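Local coordinates for KaiC domain-containing protein (Pyrococcus horikoshii, PDB 2ZTS) that binds ADP together with magnesium and, as a KaiC-like member of the P-loop NTPase clan, is probably an ATP-binding protein, at residues L162-N165 against T166-L169; F118-D121 against N122-Y126; R129-A133 against I134-R138; R155-R158 against E159-K163. All coordinates share one frame; numbering follows the deposited sequence.

Contact 1. Residues L162-N165 against T166-L169; sequences LKLN and TILL
L162-N165 and T166-L169 are consecutive turns of helix 157-171, joined by i to i+4 backbone bonds. The straightest runs from L168 N to L164 O, 2.9 Å with 170° at the hydrogen. T166 N to L162 O and L169 N to N165 O are longer, and I167 N to K163 O is weak. K163 O also takes the T166 hydroxyl, OG1 at 2.7 Å. T166 can do this because its OG1 lies between the backbone N and the carbonyl carbon (chi1 63°), which turns it back onto the previous turn. On the buried side the L168 side chain crosses that of L164 at a slant, with L168 CD1 3.8 Å from L164 CG. L168 CG also rests on L164 O, at 3.3 Å. With an alanine in place of L168, the L164 branch would probably lose its neighbour and a gap would open beside it. On another side of the helix, the methyls of L169 lie against the N165 amide: CD1 is 3.7 Å from N165 OD1, and CD2 is near ND2. N165 packs on I198. L162 packs on L149 and L169 on R70, both of a second subunit. L164 and L168 face strand 138-142, touching I141 and L139 respectively.

Contact 2. Residues F118-D121 against N122-Y126; sequences FNVD and NFLRY
Three backbone bonds join F118-D121 to the first turns of helix 120-134. F123 N to N119 O is 3.1 Å, with 165° at the hydrogen. L124 N to V120 O and R125 N to D121 O continue the same i to i+4 pattern. N119 is the N-cap residue. Its side-chain amide stacks on that of N122, with the two planes only 3° apart. The D121 carbonyl has a second neighbour: the R125 side chain bends back at chi3 and lays one face of its guanidinium over D121 O, which is 3.8 Å from R125 NH1. The D121 carboxylate does not meet that guanidinium. It turns to K163 of helix 157-171 in a long, weak ion pair.

The main packing is aromatic. F118 and F123 form a T-shaped pair, with ring centres 5.3 Å apart and planes at 61°. The edge of F118 points at the face of F123, and F118 CZ comes within 3.7 Å of F123 CG. F118 has CG anti to its backbone nitrogen (chi1 -171°), which carries the ring from the loop to the helix. Both rings also touch L67 and I147, the latter on helix 144-149. On another side of the same turn, V120 and L124 lie side by side, pointing the same way; V120 CG1 is 4.0 Å from L124 CD2. V120 packs on V160, and L124 on K163. This is the N-terminal end of a helix with N119 at the N-cap position and an edge-to-face phenylalanine pair across the first turn.

Contact 3. Residues R129-A133 against I134-R138; sequences RVVKA and INAKR
R129-A133 and I134-R138 form a helix C-terminus: the end of helix 120-134 and the turn that leads into strand 138-142. The helix closes in a Schellman motif. N135 takes a positive phi of 55°, and two backbone bonds return to the last turn. A136 N bonds V131 O at 2.9 Å and lies in the plane of that carbonyl. N135 N reaches K132 O at 3.2 Å, but from above the carbonyl plane. Just before them, I134 N still makes the helical bond to V130 O. The A136 methyl points back at the helix and meets V131, CB to CG1 4.0 Å, as an apolar contact across the turn. Beyond the turn, the R138 guanidinium makes a salt bridge to E60. I134 sets CG1 between its backbone nitrogen and carbonyl carbon (chi1 69°), the crowded position, and this holds CG1 3.5 Å from V130 O. A glycine at I134 would probably uncover the V130 carbonyl and open a gap against V63. V63 is on strand 62-66, and V130, V131, I134 and A136 all pack on it, so the capped end is pressed to the sheet. R138, at the start of strand 138-142, pairs with the same V63 through the backbone.

Contact 4. Residues R155-R158 against E159-K163; sequences RKIR and EVLLK
The guanidinium of R158 has the E159 carboxylate over one face, with E159 CD 4.0 Å above its plane and toward the rim. The two planes are 43° apart. R158 NH2 and E159 OE2 are a long pair at 3.7 Å; they attract by charge alone, since no N-H points at the oxygen. The hydrogen bonds of R158 NH1 and NH2 go instead to a second subunit, to the backbone oxygens of L149, L151 and E152. The motif is a salt-bridge network of K156, R158 and E159 at the N-terminal end of helix 157-171, reached through a 3-10 segment at R155-K156.

K156 supplies the nearer charge. Its bent chain brings NZ 3.2 Å from E159 OE2, which it meets from above the carboxylate plane. E159 bends at chi2 (96°), and this folds the carboxylate back over the preceding turn between the two cations. The two positive groups probably favour its charged form.

On the backbone, L161 N to I157 O is 2.7 Å, V160 N bonds K156 O, and L162 N bonds R158 O. On the buried side I157 crosses L161, CG1 to CD1 3.8 Å, and both touch I144 of helix 144-149. L161 also packs on I194 and I198.

A single water ties the polar end together. It gives hydrogens to R155 O and to E159 OE1, the latter at 2.9 Å, and accepts one from R158 NE at 3.0 Å.

Contacts 1 and 4 are successive parts of helix 157-171 and share L162 and K163. Both are partly buried and both reach the second subunit, contact 1 by packing, contact 4 also by hydrogen bonds. Contacts 2 and 3 lie on helix 120-134, at its start and its end, and touch no other chain. Contact 2 is the surface one, with aromatic and amide stacking. Contact 3 is partly buried and mainly backbone capping against the sheet. The two helices come together at the weak K163-D121 ion pair and in apolar packing beside it. Contact 3 touches neither contact 1 nor contact 4. Charge clusters most in contact 4.

Contact 1. Residues L162-N165 against T166-L169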
loop_
_atom_site.group_PDB
_atom_site.type_symbol
_atom_site.label_atom_id
_atom_site.label_comp_id
_atom_site.label_asym_id
_atom_site.label_seq_id
_atom_site.Cartn_x
_atom_site.Cartn_y
_atom_site.Cartn_z
ATOM N N LEU C 162 -5.905 -9.057 24.378
ATOM C CA LEU C 162 -5.382 -10.130 25.199
ATOM C C LEU C 162 -6.022 -10.098 26.625
ATOM O O LEU C 162 -6.471 -11.115 27.121
ATOM C CB LEU C 162 -3.851 -10.080 25.222
ATOM C CG LEU C 162 -3.205 -10.610 23.920
ATOM C CD1 LEU C 162 -1.708 -10.510 24.049
ATOM C CD2 LEU C 162 -3.603 -12.019 23.506
ATOM N N LYS C 163 -6.185 -8.925 27.232
ATOM C CA LYS C 163 -6.973 -8.901 28.481
ATOM C C LYS C 163 -8.425 -9.383 28.332
ATOM O O LYS C 163 -8.939 -10.095 29.211
ATOM C CB LYS C 163 -7.005 -7.529 29.125
ATOM C CG LYS C 163 -5.725 -6.972 29.638
ATOM C CD LYS C 163 -6.075 -5.622 30.344
ATOM C CE LYS C 163 -4.881 -4.866 30.903
ATOM N NZ LYS C 163 -4.492 -5.341 32.306
ATOM N N LEU C 164 -9.094 -9.031 27.225
ATOM C CA LEU C 164 -10.449 -9.474 27.042
ATOM C C LEU C 164 -10.497 -10.991 26.951
ATOM O O LEU C 164 -11.436 -11.618 27.459
ATOM C CB LEU C 164 -11.064 -8.895 25.790
ATOM C CG LEU C 164 -12.396 -9.354 25.297
ATOM C CD1 LEU C 164 -13.496 -9.180 26.329
ATOM C CD2 LEU C 164 -12.717 -8.472 24.117
ATOM N N ASN C 165 -9.538 -11.569 26.233
ATOM C CA ASN C 165 -9.494 -13.023 25.972
ATOM C C ASN C 165 -9.421 -13.764 27.300
ATOM O O ASN C 165 -10.113 -14.747 27.470
ATOM C CB ASN C 165 -8.278 -13.373 25.109
ATOM C CG ASN C 165 -8.152 -14.852 24.793
ATOM O OD1 ASN C 165 -9.056 -15.453 24.235
ATOM N ND2 ASN C 165 -6.984 -15.446 25.140
ATOM N N THR C 166 -8.623 -13.257 28.228
ATOM C CA THR C 166 -8.446 -13.910 29.505
ATOM C C THR C 166 -9.784 -13.933 30.281
ATOM O O THR C 166 -10.119 -14.965 30.834
ATOM C CB THR C 166 -7.314 -13.274 30.386
ATOM O OG1 THR C 166 -7.670 -11.928 30.714
ATOM C CG2 THR C 166 -6.018 -13.116 29.656
ATOM N N ILE C 167 -10.542 -12.827 30.297
ATOM C CA ILE C 167 -11.800 -12.871 31.005
ATOM C C ILE C 167 -12.888 -13.667 30.257
ATOM O O ILE C 167 -13.661 -14.294 30.922
ATOM C CB ILE C 167 -12.334 -11.466 31.508
ATOM C CG1 ILE C 167 -12.960 -10.699 30.380
ATOM C CG2 ILE C 167 -11.256 -10.632 32.107
ATOM C CD1 ILE C 167 -14.355 -11.113 30.129
ATOM N N LEU C 168 -12.941 -13.671 28.926
ATOM C CA LEU C 168 -13.851 -14.568 28.193
ATOM C C LEU C 168 -13.691 -16.061 28.543
ATOM O O LEU C 168 -14.670 -16.758 28.762
ATOM C CB LEU C 168 -13.754 -14.392 26.654
ATOM C CG LEU C 168 -14.130 -13.006 26.121
ATOM C CD1 LEU C 168 -13.758 -12.786 24.621
ATOM C CD2 LEU C 168 -15.674 -12.716 26.390
ATOM N N LEU C 169 -12.458 -16.525 28.567
ATOM C CA LEU C 169 -12.113 -17.890 28.903
ATOM C C LEU C 169 -12.611 -18.216 30.345
ATOM O O LEU C 169 -13.193 -19.265 30.589
ATOM C CB LEU C 169 -10.563 -18.077 28.781
ATOM C CG LEU C 169 -9.930 -18.592 27.454
ATOM C CD1 LEU C 169 -10.661 -18.120 26.196
ATOM C CD2 LEU C 169 -8.394 -18.275 27.327
#

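Contact 2. Residues F118-D121 against N122-Y126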
loop_
_atom_site.group_PDB
_atom_site.type_symbol
_atom_site.label_atom_id
_atom_site.label_comp_id
_atom_site.label_asym_id
_atom_site.label_seq_id
_atom_site.Cartn_x
_atom_site.Cartn_y
_atom_site.Cartn_z
ATOM N N PHE C 118 -11.105 6.714 28.858
ATOM C CA PHE C 118 -11.656 5.354 28.912
ATOM C C PHE C 118 -10.839 4.465 29.827
ATOM O O PHE C 118 -9.628 4.412 29.706
ATOM C CB PHE C 118 -11.736 4.705 27.504
ATOM C CG PHE C 118 -12.495 3.386 27.483
ATOM C CD1 PHE C 118 -11.831 2.190 27.312
ATOM C CD2 PHE C 118 -13.847 3.355 27.655
ATOM C CE1 PHE C 118 -12.516 0.980 27.304
ATOM C CE2 PHE C 118 -14.535 2.142 27.646
ATOM C CZ PHE C 118 -13.855 0.957 27.469
ATOM N N ASN C 119 -11.490 3.710 30.710
ATOM C CA ASN C 119 -10.755 2.863 31.638
ATOM C C ASN C 119 -11.027 1.378 31.386
ATOM O O ASN C 119 -12.037 0.813 31.827
ATOM C CB ASN C 119 -11.067 3.251 33.092
ATOM C CG ASN C 119 -10.144 2.567 34.108
ATOM O OD1 ASN C 119 -9.618 3.241 34.978
ATOM N ND2 ASN C 119 -9.987 1.233 34.035
ATOM N N VAL C 120 -10.051 0.748 30.742
ATOM C CA VAL C 120 -10.123 -0.620 30.273
ATOM C C VAL C 120 -10.460 -1.624 31.369
ATOM O O VAL C 120 -11.378 -2.436 31.194
ATOM C CB VAL C 120 -8.770 -1.044 29.588
ATOM C CG1 VAL C 120 -8.767 -2.551 29.252
ATOM C CG2 VAL C 120 -8.542 -0.254 28.323
ATOM N N ASP C 121 -9.695 -1.586 32.461
ATOM C CA ASP C 121 -9.811 -2.566 33.538
ATOM C C ASP C 121 -11.154 -2.456 34.276
ATOM O O ASP C 121 -11.761 -3.452 34.587
ATOM C CB ASP C 121 -8.642 -2.441 34.536
ATOM C CG ASP C 121 -7.371 -3.176 34.070
ATOM O OD1 ASP C 121 -7.341 -3.843 32.982
ATOM O OD2 ASP C 121 -6.325 -3.127 34.743
ATOM N N ASN C 122 -11.618 -1.247 34.557
ATOM C CA ASN C 122 -12.988 -1.070 35.064
ATOM C C ASN C 122 -14.049 -1.685 34.133
ATOM O O ASN C 122 -14.961 -2.422 34.549
ATOM C CB ASN C 122 -13.312 0.433 35.312
ATOM C CG ASN C 122 -12.577 1.030 36.540
ATOM O OD1 ASN C 122 -12.626 2.253 36.782
ATOM N ND2 ASN C 122 -11.893 0.198 37.280
ATOM N N PHE C 123 -13.903 -1.374 32.850
ATOM C CA PHE C 123 -14.789 -1.908 31.816
ATOM C C PHE C 123 -15.001 -3.405 31.925
ATOM O O PHE C 123 -16.127 -3.876 32.007
ATOM C CB PHE C 123 -14.219 -1.595 30.429
ATOM C CG PHE C 123 -15.115 -1.979 29.286
ATOM C CD1 PHE C 123 -14.634 -2.737 28.265
ATOM C CD2 PHE C 123 -16.388 -1.487 29.194
ATOM C CE1 PHE C 123 -15.420 -3.049 27.180
ATOM C CE2 PHE C 123 -17.202 -1.801 28.085
ATOM C CZ PHE C 123 -16.699 -2.582 27.089
ATOM N N LEU C 124 -13.900 -4.120 31.953
ATOM C CA LEU C 124 -13.894 -5.576 31.894
ATOM C C LEU C 124 -14.417 -6.200 33.209
ATOM O O LEU C 124 -15.186 -7.161 33.202
ATOM C CB LEU C 124 -12.419 -6.033 31.598
ATOM C CG LEU C 124 -11.923 -6.394 30.160
ATOM C CD1 LEU C 124 -12.710 -5.823 29.019
ATOM C CD2 LEU C 124 -10.475 -6.038 29.985
ATOM N N ARG C 125 -13.961 -5.652 34.333
ATOM C CA ARG C 125 -14.532 -5.940 35.658
ATOM C C ARG C 125 -16.034 -5.789 35.597
ATOM O O ARG C 125 -16.799 -6.703 35.989
ATOM C CB ARG C 125 -13.953 -4.972 36.693
ATOM C CG ARG C 125 -13.903 -5.495 38.117
ATOM C CD ARG C 125 -13.435 -4.456 39.209
ATOM N NE ARG C 125 -12.472 -3.434 38.753
ATOM C CZ ARG C 125 -11.206 -3.657 38.401
ATOM N NH1 ARG C 125 -10.442 -2.631 38.005
ATOM N NH2 ARG C 125 -10.705 -4.897 38.408
ATOM N N TYR C 126 -16.503 -4.675 35.033
ATOM C CA TYR C 126 -17.965 -4.423 35.053
ATOM C C TYR C 126 -18.748 -5.417 34.175
ATOM O O TYR C 126 -19.820 -5.865 34.550
ATOM C CB TYR C 126 -18.301 -2.958 34.751
ATOM C CG TYR C 126 -19.730 -2.648 35.037
ATOM C CD1 TYR C 126 -20.650 -2.362 33.985
ATOM C CD2 TYR C 126 -20.209 -2.690 36.369
ATOM C CE1 TYR C 126 -21.990 -2.114 34.259
ATOM C CE2 TYR C 126 -21.555 -2.450 36.660
ATOM C CZ TYR C 126 -22.433 -2.139 35.643
ATOM O OH TYR C 126 -23.754 -1.928 35.988
#

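Contact 3. Residues R129-A133 against I134-R138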
loop_
_atom_site.group_PDB
_atom_site.type_symbol
_atom_site.label_atom_id
_atom_site.label_comp_id
_atom_site.label_asym_id
_atom_site.label_seq_id
_atom_site.Cartn_x
_atom_site.Cartn_y
_atom_site.Cartn_z
ATOM N N ARG C 129 -18.868 -8.617 36.237
ATOM C CA ARG C 129 -19.861 -8.460 37.312
ATOM C C ARG C 129 -21.255 -8.620 36.797
ATOM O O ARG C 129 -22.078 -9.284 37.403
ATOM C CB ARG C 129 -19.695 -7.103 37.981
ATOM C CG ARG C 129 -20.810 -6.789 38.956
ATOM C CD ARG C 129 -20.684 -5.421 39.599
ATOM N NE ARG C 129 -21.782 -5.227 40.527
ATOM C CZ ARG C 129 -22.151 -4.055 41.035
ATOM N NH1 ARG C 129 -23.182 -3.987 41.882
ATOM N NH2 ARG C 129 -21.495 -2.965 40.706
ATOM N N VAL C 130 -21.554 -8.037 35.653
ATOM C CA VAL C 130 -22.917 -8.070 35.146
ATOM C C VAL C 130 -23.266 -9.468 34.563
ATOM O O VAL C 130 -24.415 -9.963 34.718
ATOM C CB VAL C 130 -23.144 -6.967 34.062
ATOM C CG1 VAL C 130 -24.503 -7.113 33.380
ATOM C CG2 VAL C 130 -23.027 -5.618 34.670
ATOM N N VAL C 131 -22.295 -10.100 33.894
ATOM C CA VAL C 131 -22.505 -11.464 33.414
ATOM C C VAL C 131 -22.871 -12.367 34.600
ATOM O O VAL C 131 -23.826 -13.134 34.527
ATOM C CB VAL C 131 -21.268 -11.995 32.644
ATOM C CG1 VAL C 131 -21.226 -13.559 32.603
ATOM C CG2 VAL C 131 -21.280 -11.443 31.217
ATOM N N LYS C 132 -22.118 -12.230 35.682
ATOM C CA LYS C 132 -22.304 -13.063 36.884
ATOM C C LYS C 132 -23.631 -12.781 37.632
ATOM O O LYS C 132 -24.362 -13.715 37.988
ATOM C CB LYS C 132 -21.084 -12.903 37.792
ATOM C CG LYS C 132 -19.763 -13.547 37.248
ATOM C CD LYS C 132 -19.991 -15.039 36.834
ATOM C CE LYS C 132 -18.717 -15.909 36.894
ATOM N NZ LYS C 132 -18.936 -17.193 36.157
ATOM N N ALA C 133 -23.978 -11.502 37.778
ATOM C CA ALA C 133 -25.247 -11.081 38.389
ATOM C C ALA C 133 -26.507 -11.580 37.708
ATOM O O ALA C 133 -27.454 -11.933 38.394
ATOM C CB ALA C 133 -25.296 -9.543 38.508
ATOM N N ILE C 134 -26.565 -11.647 36.382
ATOM C CA ILE C 134 -27.759 -12.211 35.777
ATOM C C ILE C 134 -27.596 -13.672 35.359
ATOM O O ILE C 134 -28.498 -14.216 34.785
ATOM C CB ILE C 134 -28.277 -11.345 34.605
ATOM C CG1 ILE C 134 -27.321 -11.404 33.386
ATOM C CG2 ILE C 134 -28.452 -9.878 35.070
ATOM C CD1 ILE C 134 -27.927 -10.796 32.165
ATOM N N ASN C 135 -26.473 -14.298 35.689
ATOM C CA ASN C 135 -26.167 -15.669 35.231
ATOM C C ASN C 135 -26.257 -15.779 33.683
ATOM O O ASN C 135 -26.892 -16.682 33.140
ATOM C CB ASN C 135 -27.134 -16.656 35.866
ATOM C CG ASN C 135 -26.598 -18.082 35.876
ATOM O OD1 ASN C 135 -25.463 -18.346 35.484
ATOM N ND2 ASN C 135 -27.422 -19.015 36.365
ATOM N N ALA C 136 -25.662 -14.802 32.997
ATOM C CA ALA C 136 -25.744 -14.688 31.546
ATOM C C ALA C 136 -25.184 -15.970 30.924
ATOM O O ALA C 136 -24.195 -16.496 31.374
ATOM C CB ALA C 136 -24.924 -13.474 31.082
ATOM N N LYS C 137 -25.850 -16.500 29.917
ATOM C CA LYS C 137 -25.231 -17.502 29.095
ATOM C C LYS C 137 -24.760 -16.889 27.730
ATOM O O LYS C 137 -24.068 -17.564 26.987
ATOM C CB LYS C 137 -26.168 -18.709 28.914
ATOM C CG LYS C 137 -26.339 -19.598 30.171
ATOM C CD LYS C 137 -27.682 -20.290 30.157
ATOM C CE LYS C 137 -27.757 -21.603 30.993
ATOM N NZ LYS C 137 -28.668 -22.604 30.289
ATOM N N ARG C 138 -25.132 -15.643 27.429
ATOM C CA ARG C 138 -24.863 -15.023 26.137
ATOM C C ARG C 138 -24.255 -13.644 26.352
ATOM O O ARG C 138 -24.618 -12.938 27.292
ATOM C CB ARG C 138 -26.149 -14.921 25.358
ATOM C CG ARG C 138 -26.619 -16.204 24.741
ATOM C CD ARG C 138 -27.842 -16.059 23.862
ATOM N NE ARG C 138 -28.470 -17.371 23.736
ATOM C CZ ARG C 138 -28.997 -17.882 22.640
ATOM N NH1 ARG C 138 -29.055 -17.207 21.517
ATOM N NH2 ARG C 138 -29.509 -19.114 22.667
#

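Contact 4. Residues R155-R158 against E159-K163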
loop_
_atom_site.group_PDB
_atom_site.type_symbol
_atom_site.label_atom_id
_atom_site.label_comp_id
_atom_site.label_asym_id
_atom_site.label_seq_id
_atom_site.Cartn_x
_atom_site.Cartn_y
_atom_site.Cartn_z
ATOM N N ARG C 155 -3.672 1.702 18.758
ATOM C CA ARG C 155 -2.947 0.438 18.670
ATOM C C ARG C 155 -2.809 -0.424 19.968
ATOM O O ARG C 155 -2.452 -1.554 19.863
ATOM C CB ARG C 155 -1.574 0.652 18.090
ATOM C CG ARG C 155 -0.541 1.296 19.047
ATOM C CD ARG C 155 0.700 1.817 18.258
ATOM N NE ARG C 155 1.913 1.845 19.076
ATOM C CZ ARG C 155 3.050 1.134 18.873
ATOM N NH1 ARG C 155 3.196 0.274 17.849
ATOM N NH2 ARG C 155 4.068 1.306 19.731
ATOM N N LYS C 156 -3.106 0.102 21.143
ATOM C CA LYS C 156 -3.144 -0.703 22.371
ATOM C C LYS C 156 -4.340 -1.643 22.428
ATOM O O LYS C 156 -4.511 -2.372 23.370
ATOM C CB LYS C 156 -3.138 0.175 23.638
ATOM C CG LYS C 156 -2.018 1.279 23.710
ATOM C CD LYS C 156 -0.597 0.722 23.858
ATOM C CE LYS C 156 0.040 1.059 25.187
ATOM N NZ LYS C 156 0.858 -0.159 25.672
ATOM N N ILE C 157 -5.184 -1.625 21.403
ATOM C CA ILE C 157 -6.200 -2.595 21.248
ATOM C C ILE C 157 -5.583 -3.981 21.297
ATOM O O ILE C 157 -6.207 -4.920 21.757
ATOM C CB ILE C 157 -6.981 -2.356 19.924
ATOM C CG1 ILE C 157 -8.290 -3.174 19.895
ATOM C CG2 ILE C 157 -6.101 -2.676 18.724
ATOM C CD1 ILE C 157 -9.262 -3.034 21.078
ATOM N N ARG C 158 -4.337 -4.103 20.858
ATOM C CA ARG C 158 -3.635 -5.375 20.935
ATOM C C ARG C 158 -3.643 -5.914 22.404
ATOM O O ARG C 158 -4.135 -6.999 22.665
ATOM C CB ARG C 158 -2.229 -5.202 20.423
ATOM C CG ARG C 158 -1.400 -6.446 20.487
ATOM C CD ARG C 158 -0.120 -6.370 19.650
ATOM N NE ARG C 158 0.825 -5.420 20.220
ATOM C CZ ARG C 158 1.832 -5.721 21.029
ATOM N NH1 ARG C 158 2.059 -6.985 21.388
ATOM N NH2 ARG C 158 2.624 -4.754 21.479
ATOM N N GLU C 159 -3.172 -5.089 23.350
ATOM C CA GLU C 159 -3.068 -5.458 24.774
ATOM C C GLU C 159 -4.435 -5.610 25.363
ATOM O O GLU C 159 -4.698 -6.549 26.099
ATOM C CB GLU C 159 -2.220 -4.421 25.530
ATOM C CG GLU C 159 -0.718 -4.511 25.221
ATOM C CD GLU C 159 -0.263 -3.521 24.109
ATOM O OE1 GLU C 159 -1.031 -3.248 23.113
ATOM O OE2 GLU C 159 0.887 -3.012 24.220
ATOM N N VAL C 160 -5.373 -4.751 24.947
ATOM C CA VAL C 160 -6.751 -4.855 25.406
ATOM C C VAL C 160 -7.409 -6.154 24.936
ATOM O O VAL C 160 -8.116 -6.831 25.709
ATOM C CB VAL C 160 -7.573 -3.630 25.013
ATOM C CG1 VAL C 160 -9.003 -3.778 25.392
ATOM C CG2 VAL C 160 -6.972 -2.311 25.639
ATOM N N LEU C 161 -7.139 -6.563 23.706
ATOM C CA LEU C 161 -7.696 -7.838 23.231
ATOM C C LEU C 161 -7.183 -9.063 24.008
ATOM O O LEU C 161 -7.960 -9.984 24.300
ATOM C CB LEU C 161 -7.504 -7.988 21.743
ATOM C CG LEU C 161 -8.468 -7.087 20.919
ATOM C CD1 LEU C 161 -8.056 -6.934 19.460
ATOM C CD2 LEU C 161 -9.878 -7.631 20.965
ATOM N N LEU C 162 -5.905 -9.057 24.378
ATOM C CA LEU C 162 -5.382 -10.130 25.199
ATOM C C LEU C 162 -6.022 -10.098 26.625
ATOM O O LEU C 162 -6.471 -11.115 27.121
ATOM C CB LEU C 162 -3.851 -10.080 25.222
ATOM C CG LEU C 162 -3.205 -10.610 23.920
ATOM C CD1 LEU C 162 -1.708 -10.510 24.049
ATOM C CD2 LEU C 162 -3.603 -12.019 23.506
ATOM N N LYS C 163 -6.185 -8.925 27.232
ATOM C CA LYS C 163 -6.973 -8.901 28.481
ATOM C C LYS C 163 -8.425 -9.383 28.332
ATOM O O LYS C 163 -8.939 -10.095 29.211
ATOM C CB LYS C 163 -7.005 -7.529 29.125
ATOM C CG LYS C 163 -5.725 -6.972 29.638
ATOM C CD LYS C 163 -6.075 -5.622 30.344
ATOM C CE LYS C 163 -4.881 -4.866 30.903
ATOM N NZ LYS C 163 -4.492 -5.341 32.306
HETATM O O HOH W 1 0.468 -2.460 20.737
#